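Local structure of cytochrome P450 (Picrophilus torridus, 2RFB) at residues I45-M50 / E57-S62; N161-S166 / I179-L184; E150-K153 / I159-V162. The protein probably acts as a heme-dependent monooxygenase of the cytochrome P450 family, inserting one atom of molecular oxygen into its substrate. All blocks are in the same frame, centred on the assembly; numbering follows the deposited sequence.

How the interactions relate
Interaction 1 comes first along the chain: the loop 45-50 turns back onto the helix that follows it, 52-66, beside a heme propionate. Next, interaction 3 closes the short turn between helices 136-153 and 159-164. Interaction 2 opens on the helix where interaction 3 closes, sharing N161 and V162, and closes the longer loop to the long helix 175-206; neither nests in the other. F152 of interaction 3 packs on L163 and I182 of interaction 2. Y181 then links interaction 2 back to interaction 1, so the contacts run from the heme edge outward through helices 52-66, 175-206, 159-164 and 136-153.

Interaction 1 (I45-M50 / E57-S62); sequences ISFITM and EFRDIS. With HEM (protoporphyrin IX containing Fe), chain G; SO4 (sulfate ion), chain F.
F47 and F58 meet at their beta carbons, CB to CB at 3.4 Å, and from there the two side chains slide past each other in opposite directions, which carries the rings apart instead of into a stack. Each ring has its own cover. F47 places CG in the crowded position between its backbone N and carbonyl carbon (chi1 64°), which swings the ring over the backbone of R59: R59 CA sits 4.3 Å from the centroid of the F47 ring, almost exactly on the normal, a CH-pi contact. The F58 ring is covered by M50, whose extended chain crosses it at about a right angle. The methyl M50 CE lies 3.7 Å from the centroid of the F58 ring, over its face, while the sulfur comes in obliquely as a Met-aromatic contact, with M50 SD 3.5 Å from F58 CD1.

The heme uses the same corner. Its propionate carbon CGD is near the plane of the F47 ring at the edge, 3.6 Å from F47 CE1. R59 leaves the helix with CG opposite its backbone N (chi1 -174°) and stays extended to NE, reaching past F47 so that NH1 donates to HEM O2D at 2.8 Å, the oxygen lying in the guanidinium plane. NH1 also bonds to M294 O, so this one nitrogen has two acceptors; the arginine probably helps neutralise the propionate. S46 N donates to a sulfate oxygen, SO4 O3, at 2.9 Å; that ion probably came from the crystallisation liquor.

The loop 45-50, which leads into helix 52-66, thus packs against that helix on one flank and reaches the heme propionate on another; L184 of helix 175-206 packs on S46 and F47, and L296, next to the iron ligand C295, touches F47 and S62.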
# COMPACT_ATOMS: atom_id res chain seq x y z
N ILE A 45 11.58 -4.37 -5.04
CA ILE A 45 11.87 -5.63 -5.76
C ILE A 45 10.78 -6.02 -6.77
O ILE A 45 9.68 -5.46 -6.78
CB ILE A 45 12.02 -6.79 -4.77
CG1 ILE A 45 10.69 -7.00 -4.01
CG2 ILE A 45 13.25 -6.57 -3.86
CD1 ILE A 45 10.87 -7.32 -2.54
N SER A 46 11.07 -7.04 -7.58
CA SER A 46 10.14 -7.51 -8.61
C SER A 46 9.71 -6.40 -9.57
O SER A 46 10.52 -5.55 -9.93
CB SER A 46 8.91 -8.20 -8.01
OG SER A 46 8.01 -8.53 -9.06
N PHE A 47 8.45 -6.40 -9.98
CA PHE A 47 8.06 -5.59 -11.10
C PHE A 47 7.86 -4.11 -10.79
O PHE A 47 7.72 -3.30 -11.72
CB PHE A 47 6.89 -6.21 -11.89
CG PHE A 47 5.60 -6.34 -11.11
CD1 PHE A 47 4.75 -5.23 -10.93
CD2 PHE A 47 5.21 -7.55 -10.58
CE1 PHE A 47 3.56 -5.34 -10.19
CE2 PHE A 47 4.00 -7.66 -9.85
CZ PHE A 47 3.18 -6.56 -9.66
N ILE A 48 7.89 -3.73 -9.52
CA ILE A 48 7.84 -2.32 -9.16
C ILE A 48 9.02 -1.52 -9.70
O ILE A 48 8.87 -0.34 -9.97
CB ILE A 48 7.60 -2.06 -7.61
CG1 ILE A 48 6.92 -0.71 -7.37
CG2 ILE A 48 8.89 -2.29 -6.73
CD1 ILE A 48 6.38 -0.53 -5.89
N THR A 49 10.17 -2.15 -9.86
CA THR A 49 11.35 -1.43 -10.29
C THR A 49 11.64 -1.66 -11.78
O THR A 49 12.75 -1.40 -12.25
CB THR A 49 12.58 -1.80 -9.42
OG1 THR A 49 12.82 -3.20 -9.49
CG2 THR A 49 12.34 -1.47 -7.96
N MET A 50 10.63 -2.13 -12.53
CA MET A 50 10.82 -2.43 -13.96
C MET A 50 10.13 -1.44 -14.86
O MET A 50 9.05 -0.97 -14.54
CB MET A 50 10.23 -3.79 -14.28
CG MET A 50 11.06 -4.94 -13.80
SD MET A 50 10.06 -6.41 -14.01
CE MET A 50 11.01 -7.56 -12.98
N GLU A 57 4.50 -7.37 -18.78
CA GLU A 57 4.59 -8.82 -18.82
C GLU A 57 4.46 -9.35 -17.40
O GLU A 57 3.64 -10.23 -17.16
CB GLU A 57 5.89 -9.29 -19.48
CG GLU A 57 6.01 -8.91 -20.95
CD GLU A 57 7.27 -9.47 -21.63
OE1 GLU A 57 7.80 -10.50 -21.13
OE2 GLU A 57 7.69 -8.91 -22.68
N PHE A 58 5.23 -8.80 -16.48
CA PHE A 58 5.14 -9.22 -15.07
C PHE A 58 3.79 -8.88 -14.46
O PHE A 58 3.13 -9.76 -13.93
CB PHE A 58 6.27 -8.62 -14.25
CG PHE A 58 7.54 -9.40 -14.33
CD1 PHE A 58 8.45 -9.17 -15.37
CD2 PHE A 58 7.85 -10.36 -13.38
CE1 PHE A 58 9.65 -9.90 -15.46
CE2 PHE A 58 9.05 -11.09 -13.47
CZ PHE A 58 9.94 -10.86 -14.50
N ARG A 59 3.34 -7.63 -14.54
CA ARG A 59 2.06 -7.28 -13.90
C ARG A 59 0.82 -8.07 -14.42
O ARG A 59 -0.08 -8.38 -13.63
CB ARG A 59 1.84 -5.75 -13.92
CG ARG A 59 0.63 -5.25 -13.18
CD ARG A 59 0.48 -3.74 -13.37
NE ARG A 59 -0.80 -3.21 -12.89
CZ ARG A 59 -0.94 -2.19 -12.04
NH1 ARG A 59 0.12 -1.56 -11.52
NH2 ARG A 59 -2.16 -1.78 -11.71
N ASP A 60 0.79 -8.44 -15.71
CA ASP A 60 -0.36 -9.18 -16.30
C ASP A 60 -0.63 -10.56 -15.66
O ASP A 60 -1.77 -11.04 -15.60
CB ASP A 60 -0.22 -9.36 -17.84
CG ASP A 60 -0.43 -8.04 -18.64
OD1 ASP A 60 -0.05 -8.01 -19.84
OD2 ASP A 60 -0.98 -7.04 -18.12
N ILE A 61 0.45 -11.21 -15.21
CA ILE A 61 0.33 -12.49 -14.55
C ILE A 61 -0.70 -12.43 -13.43
O ILE A 61 -1.48 -13.35 -13.29
CB ILE A 61 1.71 -12.97 -14.03
CG1 ILE A 61 2.68 -13.14 -15.22
CG2 ILE A 61 1.59 -14.22 -13.13
CD1 ILE A 61 4.17 -13.21 -14.82
N SER A 62 -0.75 -11.35 -12.67
CA SER A 62 -1.68 -11.29 -11.53
C SER A 62 -2.80 -10.25 -11.66
O SER A 62 -3.80 -10.31 -10.91
CB SER A 62 -0.91 -11.01 -10.23
OG SER A 62 -0.33 -9.73 -10.27
CHA HEM G . 2.10 0.11 -6.17
CHB HEM G . 0.26 2.99 -2.62
CHC HEM G . -2.08 -1.01 -0.87
CHD HEM G . 0.28 -3.99 -3.93
C1A HEM G . 1.76 1.22 -5.38
C2A HEM G . 2.15 2.59 -5.65
C3A HEM G . 1.63 3.36 -4.64
C4A HEM G . 0.90 2.49 -3.79
CMA HEM G . 1.69 4.94 -4.33
CAA HEM G . 3.02 3.04 -6.87
CBA HEM G . 4.54 3.04 -6.56
CGA HEM G . 5.17 3.61 -7.80
O1A HEM G . 4.46 4.21 -8.69
O2A HEM G . 6.41 3.48 -7.89
C1B HEM G . -0.57 2.16 -1.84
C2B HEM G . -1.49 2.56 -0.81
C3B HEM G . -2.08 1.39 -0.38
C4B HEM G . -1.56 0.31 -1.12
CMB HEM G . -1.67 4.08 -0.37
CAB HEM G . -3.16 0.93 0.71
CBB HEM G . -4.14 1.79 1.29
C1C HEM G . -1.78 -2.24 -1.56
C2C HEM G . -2.28 -3.63 -1.44
C3C HEM G . -1.57 -4.39 -2.30
C4C HEM G . -0.62 -3.57 -2.95
CMC HEM G . -3.41 -4.27 -0.52
CAC HEM G . -1.75 -5.93 -2.60
CBC HEM G . -0.72 -6.80 -2.53
C1D HEM G . 0.99 -3.13 -4.83
C2D HEM G . 1.82 -3.56 -5.93
C3D HEM G . 2.37 -2.26 -6.56
C4D HEM G . 1.80 -1.21 -5.82
CMD HEM G . 2.16 -5.01 -6.39
CAD HEM G . 3.32 -2.00 -7.77
CBD HEM G . 2.47 -2.02 -9.06
CGD HEM G . 3.32 -1.79 -10.26
O1D HEM G . 4.50 -1.34 -10.08
O2D HEM G . 2.85 -2.07 -11.40
NA HEM G . 0.97 1.19 -4.23
NB HEM G . -0.65 0.75 -2.03
NC HEM G . -0.77 -2.28 -2.52
ND HEM G . 1.00 -1.71 -4.79
FE HEM G . -0.01 -0.56 -3.55
S SO4 F . 14.41 -8.23 -7.76
O1 SO4 F . 14.41 -6.93 -8.44
O2 SO4 F . 14.43 -8.09 -6.30
O3 SO4 F . 13.21 -8.97 -8.18
O4 SO4 F . 15.63 -8.96 -8.15

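Interaction 2 (N161-S166 / I179-L184); sequences NVLAGS and IKYIML
The Y181 ring has a leucine on one face and a phenylalanine on the other. L163 CD2 stands over the first face, 3.6 Å from the ring centroid and 15° off the normal, a CH-pi contact displaced toward the rim; L163 CD2 comes closest to Y181 CG, at 3.5 Å. Across the ring, F47 arrives with its own plane turned by about 55°, and the hydroxyl oxygen is hydrogen-bonded to S62 OG and to F58 O, both on helix 52-66, so a buried polar atom is satisfied by two partners. The ring is therefore held between the helix 159-164 and the loop beside the heme.

L163 does most of the work from its own side by splitting its two methyls. While CD2 takes the tyrosine, CD1 packs on I182, 3.4 Å from I182 CG1. I182 leaves its helix pointing along the contact, yet with CG1 anti to its carbonyl carbon (chi1 -74°) its end comes round to the leucine. Neighbouring residues of helix 175-206 thus receive one branch each. Just beyond the leucine the helix finishes: G165 is the first residue to leave helical geometry, and S166 OG turns back to donate to L163 O at 2.7 Å from above the carbonyl plane.

F152 and I61 also press on L163, making it a meeting point of four helices. The layout matches the P450 fold, in which a short H helix leads by a loop into the long central helix that runs across the heme; here L184, three residues on from Y181, touches the heme.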
# COMPACT_ATOMS: atom_id res chain seq x y z
N ASN A 161 -0.49 -20.50 -6.94
CA ASN A 161 -0.79 -21.45 -8.01
C ASN A 161 -0.74 -20.84 -9.40
O ASN A 161 -0.46 -21.53 -10.39
CB ASN A 161 -2.15 -22.13 -7.81
CG ASN A 161 -2.45 -23.16 -8.90
OD1 ASN A 161 -2.03 -24.32 -8.80
ND2 ASN A 161 -3.15 -22.74 -9.96
N VAL A 162 -1.04 -19.55 -9.49
CA VAL A 162 -1.08 -18.84 -10.75
C VAL A 162 0.34 -18.53 -11.17
O VAL A 162 0.65 -18.55 -12.36
CB VAL A 162 -1.92 -17.53 -10.65
CG1 VAL A 162 -1.64 -16.59 -11.86
CG2 VAL A 162 -3.41 -17.86 -10.55
N LEU A 163 1.18 -18.22 -10.20
CA LEU A 163 2.59 -17.91 -10.48
C LEU A 163 3.31 -19.18 -10.91
O LEU A 163 4.29 -19.12 -11.65
CB LEU A 163 3.26 -17.32 -9.24
CG LEU A 163 2.97 -15.86 -8.84
CD1 LEU A 163 3.58 -15.59 -7.48
CD2 LEU A 163 3.49 -14.85 -9.88
N ALA A 164 2.81 -20.32 -10.45
CA ALA A 164 3.37 -21.61 -10.82
C ALA A 164 3.14 -21.91 -12.30
O ALA A 164 4.05 -22.37 -12.99
CB ALA A 164 2.79 -22.73 -9.94
N GLY A 165 1.93 -21.66 -12.77
CA GLY A 165 1.55 -21.99 -14.15
C GLY A 165 1.83 -20.86 -15.13
O GLY A 165 1.38 -20.90 -16.27
N SER A 166 2.59 -19.88 -14.66
CA SER A 166 2.83 -18.65 -15.41
C SER A 166 4.15 -18.60 -16.16
O SER A 166 5.16 -19.20 -15.76
CB SER A 166 2.75 -17.44 -14.49
OG SER A 166 3.92 -17.32 -13.68
N ILE A 179 9.29 -15.92 -5.96
CA ILE A 179 9.33 -15.52 -4.55
C ILE A 179 9.22 -14.01 -4.43
O ILE A 179 8.39 -13.49 -3.65
CB ILE A 179 10.60 -15.94 -3.83
CG1 ILE A 179 10.97 -17.41 -4.10
CG2 ILE A 179 10.52 -15.61 -2.31
CD1 ILE A 179 10.11 -18.44 -3.43
N LYS A 180 10.03 -13.30 -5.22
CA LYS A 180 10.06 -11.85 -5.12
C LYS A 180 8.68 -11.28 -5.46
O LYS A 180 8.24 -10.31 -4.82
CB LYS A 180 11.14 -11.23 -6.00
CG LYS A 180 12.58 -11.59 -5.65
CD LYS A 180 12.95 -11.33 -4.18
CE LYS A 180 14.42 -11.70 -3.88
NZ LYS A 180 15.28 -11.64 -5.12
N TYR A 181 7.98 -11.91 -6.40
CA TYR A 181 6.62 -11.48 -6.82
C TYR A 181 5.69 -11.49 -5.63
O TYR A 181 5.03 -10.50 -5.32
CB TYR A 181 6.06 -12.41 -7.94
CG TYR A 181 4.98 -11.80 -8.85
CD1 TYR A 181 5.23 -11.56 -10.22
CD2 TYR A 181 3.71 -11.52 -8.36
CE1 TYR A 181 4.25 -11.03 -11.05
CE2 TYR A 181 2.70 -10.98 -9.21
CZ TYR A 181 2.98 -10.74 -10.53
OH TYR A 181 2.00 -10.22 -11.34
N ILE A 182 5.67 -12.63 -4.94
CA ILE A 182 4.91 -12.81 -3.71
C ILE A 182 5.39 -11.83 -2.65
O ILE A 182 4.58 -11.15 -2.03
CB ILE A 182 5.05 -14.26 -3.26
CG1 ILE A 182 4.19 -15.14 -4.18
CG2 ILE A 182 4.75 -14.48 -1.78
CD1 ILE A 182 4.64 -16.55 -4.14
N MET A 183 6.70 -11.70 -2.48
CA MET A 183 7.22 -10.71 -1.55
C MET A 183 6.72 -9.30 -1.84
O MET A 183 6.40 -8.56 -0.92
CB MET A 183 8.73 -10.74 -1.52
CG MET A 183 9.25 -11.87 -0.71
SD MET A 183 11.04 -11.92 -0.81
CE MET A 183 11.48 -10.49 0.16
N LEU A 184 6.65 -8.92 -3.11
CA LEU A 184 6.17 -7.58 -3.46
C LEU A 184 4.73 -7.43 -3.12
O LEU A 184 4.34 -6.40 -2.63
CB LEU A 184 6.39 -7.27 -4.94
CG LEU A 184 5.78 -6.00 -5.53
CD1 LEU A 184 6.29 -4.77 -4.78
CD2 LEU A 184 6.13 -5.90 -7.04

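Interaction 3 (E150-K153 / I159-V162); sequences EIFK and IINV
I160 points its CG2 methyl between I151 and F152, and the two neighbours receive it quite differently. Against F152 the side chains cross at about a right angle: I160 CG2 sits over one face of the phenyl ring, 3.8 Å from the centroid and 19° off the normal, shifted toward the rim where F152 CD2 is 3.6 Å from it. This is a CH-pi contact. I151 meets the same methyl with a methyl of its own, I151 CG2 to I160 CG2 at 3.6 Å, the two isoleucines slanting past one another.

With CG1 anti to the carbonyl carbon (chi1 -64° in I151, -69° in I160), both isoleucines leave CG2 anti to the backbone N, which aims these methyls at each other across the gap between the helices. F152 leaves its helix pointing along the contact rather than into it, but the ring comes nearer at its far end and lies alongside the backbone of I160, with F152 CE2 3.5 Å from I160 O. No hydrogen bond crosses between 150-153 and 159-162; the join is mainly apolar, with the ring also touching that backbone carbonyl, and all three residues are buried.

Around it, I182 of helix 175-206 packs on both F152 and I160, and I151 also touches P114. Backbone hydrogen bonds between I159 and I110 and between I160 and L111 join the start of the short helix to the end of helix 101-111. Well away from the iron, these are two successive helices joined by a short loop, corresponding in position to the G-H junction of the P450 fold.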
# COMPACT_ATOMS: atom_id res chain seq x y z
N GLU A 150 7.43 -26.13 -1.48
CA GLU A 150 6.46 -27.21 -1.43
C GLU A 150 5.09 -26.75 -1.97
O GLU A 150 4.46 -27.45 -2.73
CB GLU A 150 6.37 -27.79 -0.01
CG GLU A 150 7.08 -29.16 0.26
CD GLU A 150 8.20 -29.55 -0.75
OE1 GLU A 150 9.10 -28.72 -1.05
OE2 GLU A 150 8.19 -30.73 -1.21
N ILE A 151 4.68 -25.54 -1.62
CA ILE A 151 3.37 -25.07 -2.02
C ILE A 151 3.32 -24.88 -3.53
O ILE A 151 2.39 -25.37 -4.19
CB ILE A 151 3.03 -23.77 -1.34
CG1 ILE A 151 2.92 -24.02 0.17
CG2 ILE A 151 1.73 -23.22 -1.90
CD1 ILE A 151 3.30 -22.82 1.00
N PHE A 152 4.33 -24.22 -4.07
CA PHE A 152 4.45 -24.05 -5.51
C PHE A 152 4.22 -25.33 -6.31
O PHE A 152 3.80 -25.28 -7.47
CB PHE A 152 5.79 -23.42 -5.89
CG PHE A 152 5.77 -21.93 -5.89
CD1 PHE A 152 6.50 -21.21 -4.96
CD2 PHE A 152 4.99 -21.24 -6.81
CE1 PHE A 152 6.46 -19.84 -4.96
CE2 PHE A 152 4.95 -19.86 -6.80
CZ PHE A 152 5.68 -19.17 -5.88
N LYS A 153 4.48 -26.48 -5.70
CA LYS A 153 4.37 -27.73 -6.44
C LYS A 153 3.10 -28.52 -6.18
O LYS A 153 2.73 -29.36 -6.97
CB LYS A 153 5.66 -28.57 -6.33
CG LYS A 153 6.69 -28.16 -7.41
CD LYS A 153 7.79 -29.22 -7.62
CE LYS A 153 8.38 -29.21 -9.05
NZ LYS A 153 8.96 -27.89 -9.43
N ILE A 159 -2.88 -16.98 -5.87
CA ILE A 159 -1.77 -16.46 -6.68
C ILE A 159 -0.56 -17.37 -6.77
O ILE A 159 0.04 -17.49 -7.82
CB ILE A 159 -1.28 -15.09 -6.20
CG1 ILE A 159 -2.40 -14.05 -6.24
CG2 ILE A 159 -0.06 -14.65 -7.02
CD1 ILE A 159 -3.18 -14.00 -7.55
N ILE A 160 -0.19 -18.00 -5.66
CA ILE A 160 0.92 -18.94 -5.72
C ILE A 160 0.70 -19.90 -6.86
O ILE A 160 1.58 -20.06 -7.70
CB ILE A 160 1.16 -19.69 -4.37
CG1 ILE A 160 1.68 -18.68 -3.33
CG2 ILE A 160 2.16 -20.80 -4.57
CD1 ILE A 160 1.44 -19.11 -1.92
N ASN A 161 -0.49 -20.50 -6.94
CA ASN A 161 -0.79 -21.45 -8.01
C ASN A 161 -0.74 -20.84 -9.40
O ASN A 161 -0.46 -21.53 -10.39
CB ASN A 161 -2.15 -22.13 -7.81
CG ASN A 161 -2.45 -23.16 -8.90
OD1 ASN A 161 -2.03 -24.32 -8.80
ND2 ASN A 161 -3.15 -22.74 -9.96
N VAL A 162 -1.04 -19.55 -9.49
CA VAL A 162 -1.08 -18.84 -10.75
C VAL A 162 0.34 -18.53 -11.17
O VAL A 162 0.65 -18.55 -12.36
CB VAL A 162 -1.92 -17.53 -10.65
CG1 VAL A 162 -1.64 -16.59 -11.86
CG2 VAL A 162 -3.41 -17.86 -10.55